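Side-chain contacts in Afp3 (Serratia entomophila, PDB 6RBN), which probably builds the contractile sheath of the anti-feeding prophage, a phage-tail-like injection system, assembling around its inner tube and present here in the extended state: residues D[164-169]-D[188-193]; D[193-198]-D[204-209]; D[157-162]-D[270-275]; D[333-338]-D[346-351]; D[141-146]-D[171-176]. All coordinates share one frame; numbering follows the deposited sequence.

Contact 1: D[164-169]-D[188-193]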
# COMPACT_ATOMS: atom_id res chain seq x y z
N THR D 164 38.46 78.47 4.54
CA THR D 164 37.48 79.12 3.68
C THR D 164 37.13 78.28 2.46
O THR D 164 36.12 78.56 1.81
CB THR D 164 38.00 80.48 3.22
OG1 THR D 164 39.22 80.31 2.50
CG2 THR D 164 38.26 81.38 4.42
N TYR D 165 37.95 77.28 2.14
CA TYR D 165 37.62 76.36 1.06
C TYR D 165 36.44 75.48 1.44
O TYR D 165 35.54 75.24 0.63
CB TYR D 165 38.84 75.50 0.73
CG TYR D 165 38.72 74.59 -0.47
CD1 TYR D 165 38.99 75.05 -1.75
CD2 TYR D 165 38.33 73.27 -0.32
CE1 TYR D 165 38.89 74.21 -2.84
CE2 TYR D 165 38.22 72.43 -1.40
CZ TYR D 165 38.50 72.90 -2.65
OH TYR D 165 38.39 72.05 -3.73
N ARG D 166 36.43 74.99 2.68
CA ARG D 166 35.38 74.07 3.12
C ARG D 166 34.07 74.80 3.36
O ARG D 166 32.99 74.23 3.16
CB ARG D 166 35.82 73.35 4.39
CG ARG D 166 36.92 72.36 4.16
CD ARG D 166 37.40 71.79 5.47
NE ARG D 166 38.07 72.81 6.26
CZ ARG D 166 38.58 72.61 7.46
NH1 ARG D 166 38.52 71.42 8.02
NH2 ARG D 166 39.18 73.60 8.11
N THR D 167 34.13 76.06 3.79
CA THR D 167 32.93 76.86 4.01
C THR D 167 32.19 77.13 2.71
O THR D 167 30.95 77.13 2.70
CB THR D 167 33.32 78.16 4.71
OG1 THR D 167 34.02 77.86 5.92
CG2 THR D 167 32.09 78.99 5.07
N ALA D 168 32.91 77.30 1.60
CA ALA D 168 32.26 77.41 0.31
C ALA D 168 31.67 76.09 -0.15
O ALA D 168 30.66 76.07 -0.86
CB ALA D 168 33.26 77.93 -0.73
N VAL D 169 32.27 74.97 0.26
CA VAL D 169 31.73 73.66 -0.09
C VAL D 169 30.55 73.30 0.81
O VAL D 169 29.53 72.79 0.34
CB VAL D 169 32.85 72.60 -0.04
CG1 VAL D 169 32.30 71.21 -0.27
CG2 VAL D 169 33.90 72.91 -1.09
N ASP D 188 33.97 69.45 9.58
CA ASP D 188 35.14 69.53 10.45
C ASP D 188 35.12 70.84 11.20
O ASP D 188 34.98 71.91 10.58
CB ASP D 188 36.43 69.41 9.64
CG ASP D 188 36.63 68.04 9.07
OD1 ASP D 188 36.26 67.06 9.74
OD2 ASP D 188 37.10 67.93 7.92
N SER D 189 35.27 70.77 12.51
CA SER D 189 35.31 71.99 13.30
C SER D 189 36.65 72.68 13.12
O SER D 189 37.65 72.08 12.72
CB SER D 189 35.07 71.67 14.77
OG SER D 189 35.08 72.86 15.54
N VAL D 190 36.67 73.97 13.42
CA VAL D 190 37.87 74.79 13.28
C VAL D 190 38.52 75.05 14.63
O VAL D 190 39.72 74.83 14.81
CB VAL D 190 37.53 76.10 12.55
CG1 VAL D 190 38.78 76.94 12.36
CG2 VAL D 190 36.86 75.80 11.23
N ASN D 191 37.73 75.53 15.60
CA ASN D 191 38.24 75.75 16.95
C ASN D 191 37.30 75.22 18.02
O ASN D 191 37.43 75.60 19.19
CB ASN D 191 38.55 77.23 17.17
CG ASN D 191 37.37 78.14 16.87
OD1 ASN D 191 36.28 77.68 16.54
ND2 ASN D 191 37.59 79.45 16.98
N GLY D 192 36.35 74.36 17.66
CA GLY D 192 35.51 73.73 18.66
C GLY D 192 34.03 74.03 18.51
O GLY D 192 33.28 73.99 19.49
N ASP D 193 33.59 74.33 17.29
CA ASP D 193 32.19 74.61 17.05
C ASP D 193 31.83 74.22 15.62
O ASP D 193 32.71 73.98 14.79
CB ASP D 193 31.85 76.08 17.33
CG ASP D 193 32.74 77.05 16.56
OD1 ASP D 193 33.69 76.61 15.88
OD2 ASP D 193 32.48 78.27 16.65

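Contact 2: D[193-198]-D[204-209]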
# COMPACT_ATOMS: atom_id res chain seq x y z
N ASP D 193 33.59 74.33 17.29
CA ASP D 193 32.19 74.61 17.05
C ASP D 193 31.83 74.22 15.62
O ASP D 193 32.71 73.98 14.79
CB ASP D 193 31.85 76.08 17.33
CG ASP D 193 32.74 77.05 16.56
OD1 ASP D 193 33.69 76.61 15.88
OD2 ASP D 193 32.48 78.27 16.65
N ALA D 194 30.53 74.16 15.36
CA ALA D 194 30.04 73.82 14.03
C ALA D 194 30.38 74.92 13.04
O ALA D 194 30.43 76.10 13.40
CB ALA D 194 28.53 73.61 14.08
N PRO D 195 30.63 74.57 11.76
CA PRO D 195 31.04 75.59 10.78
C PRO D 195 29.93 76.51 10.29
O PRO D 195 30.15 77.30 9.37
CB PRO D 195 31.60 74.75 9.63
CG PRO D 195 30.93 73.44 9.75
CD PRO D 195 30.75 73.21 11.21
N SER D 196 28.72 76.38 10.85
CA SER D 196 27.59 77.32 10.80
C SER D 196 26.91 77.39 9.44
O SER D 196 25.87 78.04 9.31
CB SER D 196 28.01 78.73 11.23
OG SER D 196 28.82 79.37 10.26
N ALA D 197 27.46 76.73 8.42
CA ALA D 197 26.71 76.54 7.19
C ALA D 197 25.70 75.41 7.36
O ALA D 197 24.65 75.40 6.70
CB ALA D 197 27.66 76.25 6.03
N VAL D 198 26.02 74.47 8.23
CA VAL D 198 25.13 73.37 8.58
C VAL D 198 24.94 73.33 10.09
O VAL D 198 25.70 72.69 10.83
CB VAL D 198 25.67 72.05 8.00
CG1 VAL D 198 25.32 71.96 6.53
CG2 VAL D 198 27.20 72.00 8.10
N VAL D 204 24.44 65.78 9.52
CA VAL D 204 25.78 66.35 9.63
C VAL D 204 26.45 65.80 10.88
O VAL D 204 25.85 65.80 11.96
CB VAL D 204 25.74 67.89 9.65
CG1 VAL D 204 27.12 68.48 9.90
CG2 VAL D 204 25.21 68.41 8.35
N ALA D 205 27.69 65.32 10.73
CA ALA D 205 28.53 64.92 11.85
C ALA D 205 29.84 65.68 11.76
O ALA D 205 30.60 65.51 10.80
CB ALA D 205 28.78 63.41 11.83
N VAL D 206 30.11 66.50 12.76
CA VAL D 206 31.32 67.32 12.82
C VAL D 206 32.39 66.53 13.57
O VAL D 206 32.07 65.71 14.43
CB VAL D 206 31.00 68.68 13.49
CG1 VAL D 206 32.18 69.62 13.52
CG2 VAL D 206 29.81 69.33 12.81
N TYR D 207 33.66 66.71 13.20
CA TYR D 207 34.78 66.04 13.86
C TYR D 207 35.89 67.06 14.06
O TYR D 207 36.45 67.56 13.09
CB TYR D 207 35.26 64.84 13.04
CG TYR D 207 34.28 63.70 13.02
CD1 TYR D 207 34.28 62.75 14.03
CD2 TYR D 207 33.33 63.59 12.03
CE1 TYR D 207 33.38 61.71 14.03
CE2 TYR D 207 32.41 62.56 12.02
CZ TYR D 207 32.44 61.62 13.03
OH TYR D 207 31.54 60.59 13.02
N TYR D 208 36.21 67.36 15.32
CA TYR D 208 37.02 68.55 15.61
C TYR D 208 38.52 68.46 15.33
O TYR D 208 39.00 69.27 14.53
CB TYR D 208 36.77 69.01 17.05
CG TYR D 208 37.78 70.01 17.56
CD1 TYR D 208 37.86 71.29 17.04
CD2 TYR D 208 38.65 69.67 18.58
CE1 TYR D 208 38.79 72.19 17.51
CE2 TYR D 208 39.58 70.56 19.06
CZ TYR D 208 39.64 71.83 18.53
OH TYR D 208 40.57 72.72 19.00
N PRO D 209 39.31 67.55 15.93
CA PRO D 209 40.77 67.78 15.90
C PRO D 209 41.39 67.44 14.55
O PRO D 209 41.12 66.39 13.97
CB PRO D 209 41.29 66.82 16.99
CG PRO D 209 40.09 66.37 17.74
CD PRO D 209 39.02 66.34 16.71

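Contact 3: D[157-162]-D[270-275]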
# COMPACT_ATOMS: atom_id res chain seq x y z
N ALA D 157 31.97 64.66 3.00
CA ALA D 157 33.30 64.63 3.64
C ALA D 157 34.42 65.25 2.78
O ALA D 157 35.28 64.54 2.28
CB ALA D 157 33.68 63.20 4.02
N SER D 158 34.39 66.57 2.61
CA SER D 158 35.43 67.25 1.81
C SER D 158 36.74 67.40 2.60
O SER D 158 36.76 68.12 3.60
CB SER D 158 34.95 68.62 1.37
OG SER D 158 34.85 69.50 2.47
N PRO D 159 37.85 66.75 2.17
CA PRO D 159 39.11 66.69 2.95
C PRO D 159 40.14 67.77 2.62
O PRO D 159 41.22 67.50 2.06
CB PRO D 159 39.62 65.30 2.61
CG PRO D 159 39.22 65.14 1.17
CD PRO D 159 37.92 65.87 0.99
N ASP D 160 39.88 69.02 3.00
CA ASP D 160 40.84 70.04 2.60
C ASP D 160 41.30 70.85 3.80
O ASP D 160 40.49 71.20 4.66
CB ASP D 160 40.22 70.97 1.55
CG ASP D 160 41.23 71.87 0.90
OD1 ASP D 160 42.02 71.37 0.07
OD2 ASP D 160 41.24 73.08 1.20
N PRO D 161 42.60 71.15 3.90
CA PRO D 161 43.10 71.84 5.10
C PRO D 161 42.75 73.32 5.17
O PRO D 161 42.85 73.90 6.25
CB PRO D 161 44.61 71.64 5.02
CG PRO D 161 44.88 71.48 3.58
CD PRO D 161 43.71 70.74 3.02
N ASP D 162 42.36 73.94 4.06
CA ASP D 162 41.98 75.35 4.09
C ASP D 162 40.62 75.51 4.75
O ASP D 162 39.75 74.64 4.64
CB ASP D 162 41.97 75.93 2.68
CG ASP D 162 41.93 77.45 2.66
OD1 ASP D 162 41.95 78.08 3.73
OD2 ASP D 162 41.87 78.02 1.55
N PRO D 270 40.07 65.59 9.58
CA PRO D 270 39.88 64.16 9.79
C PRO D 270 38.80 63.51 8.95
O PRO D 270 38.57 62.31 9.11
CB PRO D 270 39.51 64.09 11.28
CG PRO D 270 38.85 65.38 11.55
CD PRO D 270 39.54 66.39 10.69
N SER D 271 38.14 64.23 8.03
CA SER D 271 36.99 63.68 7.32
C SER D 271 37.37 62.59 6.33
O SER D 271 36.54 61.73 6.03
CB SER D 271 36.23 64.79 6.60
OG SER D 271 35.59 65.63 7.52
N ALA D 272 38.59 62.60 5.82
CA ALA D 272 39.02 61.54 4.91
C ALA D 272 39.25 60.24 5.66
O ALA D 272 39.14 59.15 5.09
CB ALA D 272 40.28 61.96 4.16
N LEU D 273 39.58 60.34 6.95
CA LEU D 273 39.81 59.13 7.74
C LEU D 273 38.51 58.59 8.31
O LEU D 273 38.33 57.38 8.40
CB LEU D 273 40.81 59.42 8.87
CG LEU D 273 42.31 59.50 8.59
CD1 LEU D 273 42.72 60.81 7.95
CD2 LEU D 273 43.08 59.26 9.87
N ILE D 274 37.60 59.48 8.71
CA ILE D 274 36.33 59.05 9.30
C ILE D 274 35.43 58.45 8.23
O ILE D 274 34.65 57.53 8.49
CB ILE D 274 35.67 60.22 10.05
CG1 ILE D 274 36.60 60.74 11.13
CG2 ILE D 274 34.39 59.80 10.72
CD1 ILE D 274 36.98 59.72 12.17
N ALA D 275 35.55 58.92 6.99
CA ALA D 275 34.85 58.29 5.88
C ALA D 275 35.38 56.89 5.62
O ALA D 275 34.66 56.02 5.11
CB ALA D 275 34.96 59.15 4.62

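Contact 4: D[333-338]-D[346-351]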
# COMPACT_ATOMS: atom_id res chain seq x y z
N TRP D 333 35.87 59.21 19.02
CA TRP D 333 35.25 59.15 20.34
C TRP D 333 34.06 60.10 20.35
O TRP D 333 34.21 61.28 20.68
CB TRP D 333 36.28 59.49 21.40
CG TRP D 333 35.92 59.17 22.80
CD1 TRP D 333 35.54 60.04 23.77
CD2 TRP D 333 35.93 57.87 23.41
NE1 TRP D 333 35.31 59.37 24.94
CE2 TRP D 333 35.53 58.03 24.74
CE3 TRP D 333 36.23 56.59 22.94
CZ2 TRP D 333 35.43 56.96 25.62
CZ3 TRP D 333 36.12 55.53 23.82
CH2 TRP D 333 35.73 55.72 25.14
N GLY D 334 32.89 59.58 20.02
CA GLY D 334 31.69 60.38 19.90
C GLY D 334 30.89 60.00 18.67
O GLY D 334 31.46 59.80 17.60
N SER D 335 29.58 59.87 18.82
CA SER D 335 28.71 59.43 17.73
C SER D 335 27.41 60.23 17.71
O SER D 335 26.32 59.67 17.58
CB SER D 335 28.43 57.94 17.83
OG SER D 335 27.65 57.66 18.98
N ARG D 336 27.51 61.55 17.83
CA ARG D 336 26.34 62.41 17.77
C ARG D 336 26.29 63.22 16.48
O ARG D 336 27.32 63.52 15.88
CB ARG D 336 26.29 63.37 18.96
CG ARG D 336 25.75 62.77 20.23
CD ARG D 336 25.63 63.84 21.30
NE ARG D 336 24.87 63.39 22.46
CZ ARG D 336 25.39 62.79 23.52
NH1 ARG D 336 26.69 62.55 23.55
NH2 ARG D 336 24.62 62.42 24.53
N THR D 337 25.07 63.57 16.08
CA THR D 337 24.81 64.46 14.97
C THR D 337 24.57 65.88 15.48
O THR D 337 24.60 66.15 16.68
CB THR D 337 23.62 63.97 14.15
OG1 THR D 337 22.45 63.96 14.98
CG2 THR D 337 23.86 62.58 13.62
N GLN D 338 24.30 66.80 14.55
CA GLN D 338 24.00 68.17 14.91
C GLN D 338 22.61 68.35 15.49
O GLN D 338 22.35 69.38 16.13
CB GLN D 338 24.16 69.08 13.69
CG GLN D 338 25.58 69.31 13.28
CD GLN D 338 26.34 70.10 14.30
OE1 GLN D 338 27.22 69.58 14.97
NE2 GLN D 338 25.97 71.36 14.45
N TYR D 346 21.81 60.45 17.54
CA TYR D 346 22.99 59.63 17.32
C TYR D 346 23.22 59.37 15.84
O TYR D 346 22.27 59.33 15.04
CB TYR D 346 22.87 58.30 18.06
CG TYR D 346 22.87 58.46 19.56
CD1 TYR D 346 24.05 58.69 20.25
CD2 TYR D 346 21.69 58.39 20.28
CE1 TYR D 346 24.05 58.83 21.62
CE2 TYR D 346 21.68 58.53 21.65
CZ TYR D 346 22.87 58.76 22.31
OH TYR D 346 22.87 58.90 23.68
N ILE D 347 24.49 59.20 15.48
CA ILE D 347 24.84 58.78 14.11
C ILE D 347 24.28 57.41 13.73
O ILE D 347 23.71 57.30 12.64
CB ILE D 347 26.35 58.90 13.90
CG1 ILE D 347 26.81 60.35 14.09
CG2 ILE D 347 26.75 58.44 12.51
CD1 ILE D 347 28.30 60.50 14.13
N PRO D 348 24.42 56.32 14.53
CA PRO D 348 23.95 55.03 14.01
C PRO D 348 22.44 54.90 13.91
O PRO D 348 21.95 54.06 13.14
CB PRO D 348 24.52 54.02 15.02
CG PRO D 348 24.63 54.76 16.24
CD PRO D 348 25.06 56.12 15.85
N VAL D 349 21.68 55.70 14.66
CA VAL D 349 20.23 55.70 14.48
C VAL D 349 19.86 56.44 13.20
O VAL D 349 18.95 56.03 12.47
CB VAL D 349 19.56 56.32 15.72
CG1 VAL D 349 18.05 56.37 15.57
CG2 VAL D 349 19.95 55.55 16.96
N ARG D 350 20.59 57.51 12.88
CA ARG D 350 20.29 58.29 11.69
C ARG D 350 20.68 57.56 10.42
O ARG D 350 19.91 57.53 9.45
CB ARG D 350 21.00 59.64 11.77
CG ARG D 350 20.92 60.50 10.53
CD ARG D 350 19.54 61.10 10.31
NE ARG D 350 18.71 60.28 9.44
CZ ARG D 350 17.43 60.55 9.17
NH1 ARG D 350 16.85 61.62 9.69
NH2 ARG D 350 16.75 59.74 8.37
N ARG D 351 21.86 56.94 10.39
CA ARG D 351 22.31 56.25 9.19
C ARG D 351 21.67 54.88 9.02
O ARG D 351 21.80 54.29 7.94
CB ARG D 351 23.83 56.11 9.19
CG ARG D 351 24.56 57.42 9.00
CD ARG D 351 26.06 57.23 8.97
NE ARG D 351 26.50 56.50 7.79
CZ ARG D 351 27.05 55.29 7.83
NH1 ARG D 351 27.23 54.68 8.99
NH2 ARG D 351 27.42 54.69 6.71

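Contact 5: D[141-146]-D[171-176]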
# COMPACT_ATOMS: atom_id res chain seq x y z
N ALA D 141 28.12 76.01 -7.88
CA ALA D 141 26.68 76.05 -8.12
C ALA D 141 26.21 74.84 -8.91
O ALA D 141 25.06 74.41 -8.76
CB ALA D 141 26.29 77.34 -8.84
N ALA D 142 27.08 74.29 -9.74
CA ALA D 142 26.77 73.10 -10.52
C ALA D 142 27.08 71.81 -9.78
O ALA D 142 26.91 70.73 -10.35
CB ALA D 142 27.53 73.12 -11.85
N LEU D 143 27.53 71.90 -8.53
CA LEU D 143 27.90 70.69 -7.79
C LEU D 143 26.71 69.84 -7.34
O LEU D 143 26.76 68.62 -7.57
CB LEU D 143 28.83 71.05 -6.62
CG LEU D 143 29.32 69.87 -5.78
CD1 LEU D 143 30.12 68.90 -6.63
CD2 LEU D 143 30.15 70.36 -4.61
N PRO D 144 25.64 70.37 -6.71
CA PRO D 144 24.56 69.46 -6.28
C PRO D 144 23.76 68.84 -7.42
O PRO D 144 23.04 67.86 -7.18
CB PRO D 144 23.66 70.35 -5.42
CG PRO D 144 24.49 71.47 -5.02
CD PRO D 144 25.36 71.72 -6.19
N ASP D 145 23.86 69.37 -8.63
CA ASP D 145 23.20 68.75 -9.77
C ASP D 145 24.02 67.61 -10.36
O ASP D 145 23.45 66.72 -10.99
CB ASP D 145 22.93 69.80 -10.85
CG ASP D 145 21.92 70.83 -10.40
OD1 ASP D 145 21.06 70.50 -9.57
OD2 ASP D 145 21.99 71.98 -10.88
N LEU D 146 25.34 67.62 -10.17
CA LEU D 146 26.19 66.51 -10.59
C LEU D 146 26.17 65.36 -9.61
O LEU D 146 26.48 64.23 -10.00
CB LEU D 146 27.63 66.98 -10.79
CG LEU D 146 27.94 67.95 -11.92
CD1 LEU D 146 29.39 68.37 -11.83
CD2 LEU D 146 27.64 67.32 -13.26
N GLY D 171 28.53 75.29 2.35
CA GLY D 171 27.37 76.11 2.04
C GLY D 171 26.69 75.72 0.75
O GLY D 171 25.47 75.88 0.62
N ALA D 172 27.45 75.20 -0.21
CA ALA D 172 26.87 74.76 -1.47
C ALA D 172 26.14 73.43 -1.33
O ALA D 172 25.25 73.14 -2.13
CB ALA D 172 27.95 74.65 -2.54
N LEU D 173 26.50 72.63 -0.33
CA LEU D 173 25.90 71.33 -0.12
C LEU D 173 24.84 71.33 0.96
O LEU D 173 24.23 70.29 1.22
CB LEU D 173 26.98 70.30 0.23
CG LEU D 173 28.03 70.04 -0.84
CD1 LEU D 173 29.07 69.06 -0.35
CD2 LEU D 173 27.37 69.55 -2.10
N ALA D 174 24.60 72.47 1.61
CA ALA D 174 23.66 72.51 2.72
C ALA D 174 22.21 72.42 2.26
O ALA D 174 21.35 71.95 3.02
CB ALA D 174 23.87 73.79 3.53
N ALA D 175 21.92 72.86 1.04
CA ALA D 175 20.55 72.80 0.54
C ALA D 175 20.16 71.41 0.07
O ALA D 175 18.97 71.13 -0.08
CB ALA D 175 20.37 73.80 -0.60
N SER D 176 21.14 70.54 -0.18
CA SER D 176 20.84 69.19 -0.64
C SER D 176 20.71 68.19 0.50
O SER D 176 20.38 67.03 0.23
CB SER D 176 21.93 68.72 -1.61
OG SER D 176 23.16 68.57 -0.94

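Contact 1: D[164-169]-D[188-193]
Arg166, on helix 163-172, and Asp188, where strand 185-188 passes into the following loop, face each other with their CA atoms 8.6 Å apart, a separation spanned by side chains alone. Arg166 leaves the helix with CG lying beside its backbone N, and its chain then bends at chi3 (-68°), which turns the guanidinium to cross the Asp188 side chain at roughly a right angle. NH1 of Arg166 comes to 3.3 Å from CB of Asp188, nearer than to any carboxylate oxygen. The ion pair itself is long: Arg166 NH1 lies 3.8 Å from Asp188 OD2, which approaches at the guanidinium edge, in its plane. The carboxylate plane is turned 50° from the guanidinium, so the two groups are not matched as a flat two-pronged pair. Each has another partner: Arg166 NE bonds to Asp162 O, and Asp188 OD1 to Ser271 OG. Beyond Asp188 the chain folds over Ser189, whose OG accepts from Gly192 N (2.9 Å, 138° at the hydrogen) in an ST motif and donates to Asp193 O at 2.7 Å. Val190 CG2 only grazes the guanidinium, 4.5 Å from Arg166 NH2. With the stronger polar bonds made to neighbours, the charge attraction across this contact is probably modest and supplementary, but it would still balance two charged side chains that are both buried.

Contact 2: D[193-198]-D[204-209]
Val198 and Val204 form the closer of two apolar pairs, Pro195 and Val206 the other. In the first, Val204 CG2 lies 3.7 Å from Val198 CB and 4.0 Å from Val198 CG1, while Val204 CG1 rests 4.0 Å from Val198 CG2. The two side chains meet at a slant, with Val204 CG2 against the branch point of Val198, and both branches of Val204 take part because chi1 (175°) sets CG1 anti to the backbone N and CG2 beside it. The second pair is looser: the Pro195 ring offers its CD to Val206 CG2 at 4.3 Å. Val204 and Val206 are alternate residues of strand 204-207, so they present one face, and Pro195 and Val198 lie over it while also touching Ala187 and Leu185 of strand 185-188. Locally this is a parallel strand pair, 185-188 beside 204-207, whose connection crosses one face as loop, without a helix; Ala205 and Tyr207 turn to the other face, against helices 271-284 and 347-364. Polar interactions stay within the segments or lead outward. Ser196 OG donates to Pro195 O at 2.6 Å, from above the carbonyl plane. Backbone bonds tie Ala205 to Leu185 and Tyr207 to Ala187 within the sheet, whereas Val204 bonds to Gln338, and Tyr207 OH pairs with Tyr278 OH of helix 271-284.

Contact 3: D[157-162]-D[270-275]
The first turn of helix 271-284, part of the region related to the subtilisin-like sheath domain, receives Ala157 and Pro159 from the loop that leads into helix 163-172. Backbones come close: the CA atoms of Ala157 and Ser271 are 5.3 Å apart, and those of Pro159 and Ala272 5.5 Å. Ala157 CB rests on two residues one turn apart, 4.0 Å from Ser271 CB and 4.3 Å from Ala275 CB. It also lies 3.8 Å from Ser271 O, the carbonyl that accepts the helical bond from Ala275 N. Beside it, Pro159 CB meets Ala272 CB at 3.7 Å, and Ala114 of helix 111-120 touches both these residues. The hydroxyl of Ser271 is directed elsewhere: the first torsion (-70°) swings OG back beside the backbone N, where it reaches Leu186 O as well as Asp188, joining the helix start to strand 185-188. Further along the loop, Asp160 OD2 accepts from Asp162 N at 3.2 Å (148° at the hydrogen), the donor standing above the carboxylate plane, and it also forms a salt bridge with Arg35. What results is a loop packed through alanine and proline on the first turn of helix 271-284, with an Asx turn at Asp160 further along.

Contact 4: D[333-338]-D[346-351]
Arg336 and Tyr346 form a single backbone bridge with their CA atoms 4.4 Å apart, and the adjoining Ile347 N donates to Ser335 O at 2.8 Å, straight at the hydrogen (170°) but from above the carbonyl plane. Because Tyr346 is the N-cap of helix 347-364, this bond is made by the first helical N-H. It joins the region related to the subtilisin-like sheath domain, which holds 333-338, to the sheath C-terminal region, which holds 346-351. Tyr346 CA also makes a CA-H...O contact with Ser335 O at 3.3 Å, and Tyr346 CD1 approaches that oxygen to 3.6 Å, with Ser335 O near the ring plane at its edge. The side chains of Arg336 and Tyr346 run side by side in the same direction, leaving Arg336 NH2 4.0 Å from Tyr346 OH. Both ends find Glu439 OE2, by salt bridge and hydrogen bond respectively. On the apolar side, Ile347 CG1 passes Thr337 CG2 at 3.7 Å, the two side chains running in opposite directions, and Ile347 CD1 lies 3.6 Å from Arg336 O. Ser335 also packs on Phe272 of a neighbouring Afp2 chain. The chemistry implies that the loop carbonyl supplies an acceptor the helix start lacks, while one shared carboxylate would hold the arginine and tyrosine ends together.

Contact 5: D[141-146]-D[171-176]
Leu143 holds CG opposite its backbone N (chi1 -179°), and a chi2 of 61° places CD1 to one side and leaves CD2 extended toward Leu173. Leu173 answers with a different first torsion, -63°, which sets CG near its own backbone N and brings a side chain that leaves the backbone at a slant back to the contact. The result is a methyl-to-methyl touch, Leu143 CD2 lying 3.8 Å from Leu173 CD2. The branch carbon follows close by, Leu143 CG being 4.2 Å from Leu173 CD2. Pro144 supplies the second point of contact. Pro144 CA is 6.6 Å from Leu173 CA. The proline ring points its tip at a backbone oxygen, Pro144 CG lying 3.4 Å from Ala172 O. In the fold, the first turn of helix 143-149 packs here on the C-terminal part of helix 163-172 and the residues that follow it; an imino acid fits in that first turn because no earlier carbonyl need be met by its nitrogen. The chain after Ala172 is held locally, as Ser176 OG donates to Leu173 O at 3.0 Å from above the carbonyl plane, and Ser176 N makes a weak bond to the same oxygen. Ser176 CB in turn stands 4.5 Å from Pro144 CB, a marginal touch. Around the leucine pair, Leu143 also packs on Tyr129 of strand 127-130 and Leu173 on Leu156, while Ala174 meets Val198.

How the contacts relate
Contact 3 is the most uniformly buried, every touching residue being enclosed, and it works by small groups at short backbone distance; contact 1 reaches out to an exposed valine and contact 5 to partly exposed residues. Contacts 1 and 5 share helix 163-172, one through a long ion pair from its first turn, the other through apolar packing at its C-terminal part. Contacts 1 and 3 meet at strand 185-188 and the start of helix 271-284. Contacts 1 and 2 share Asp193 and the connection between the parallel strands. Gln338 joins contact 2 to contact 4, which differs from the rest in having a backbone hydrogen bond between its segments and in lying against Afp2.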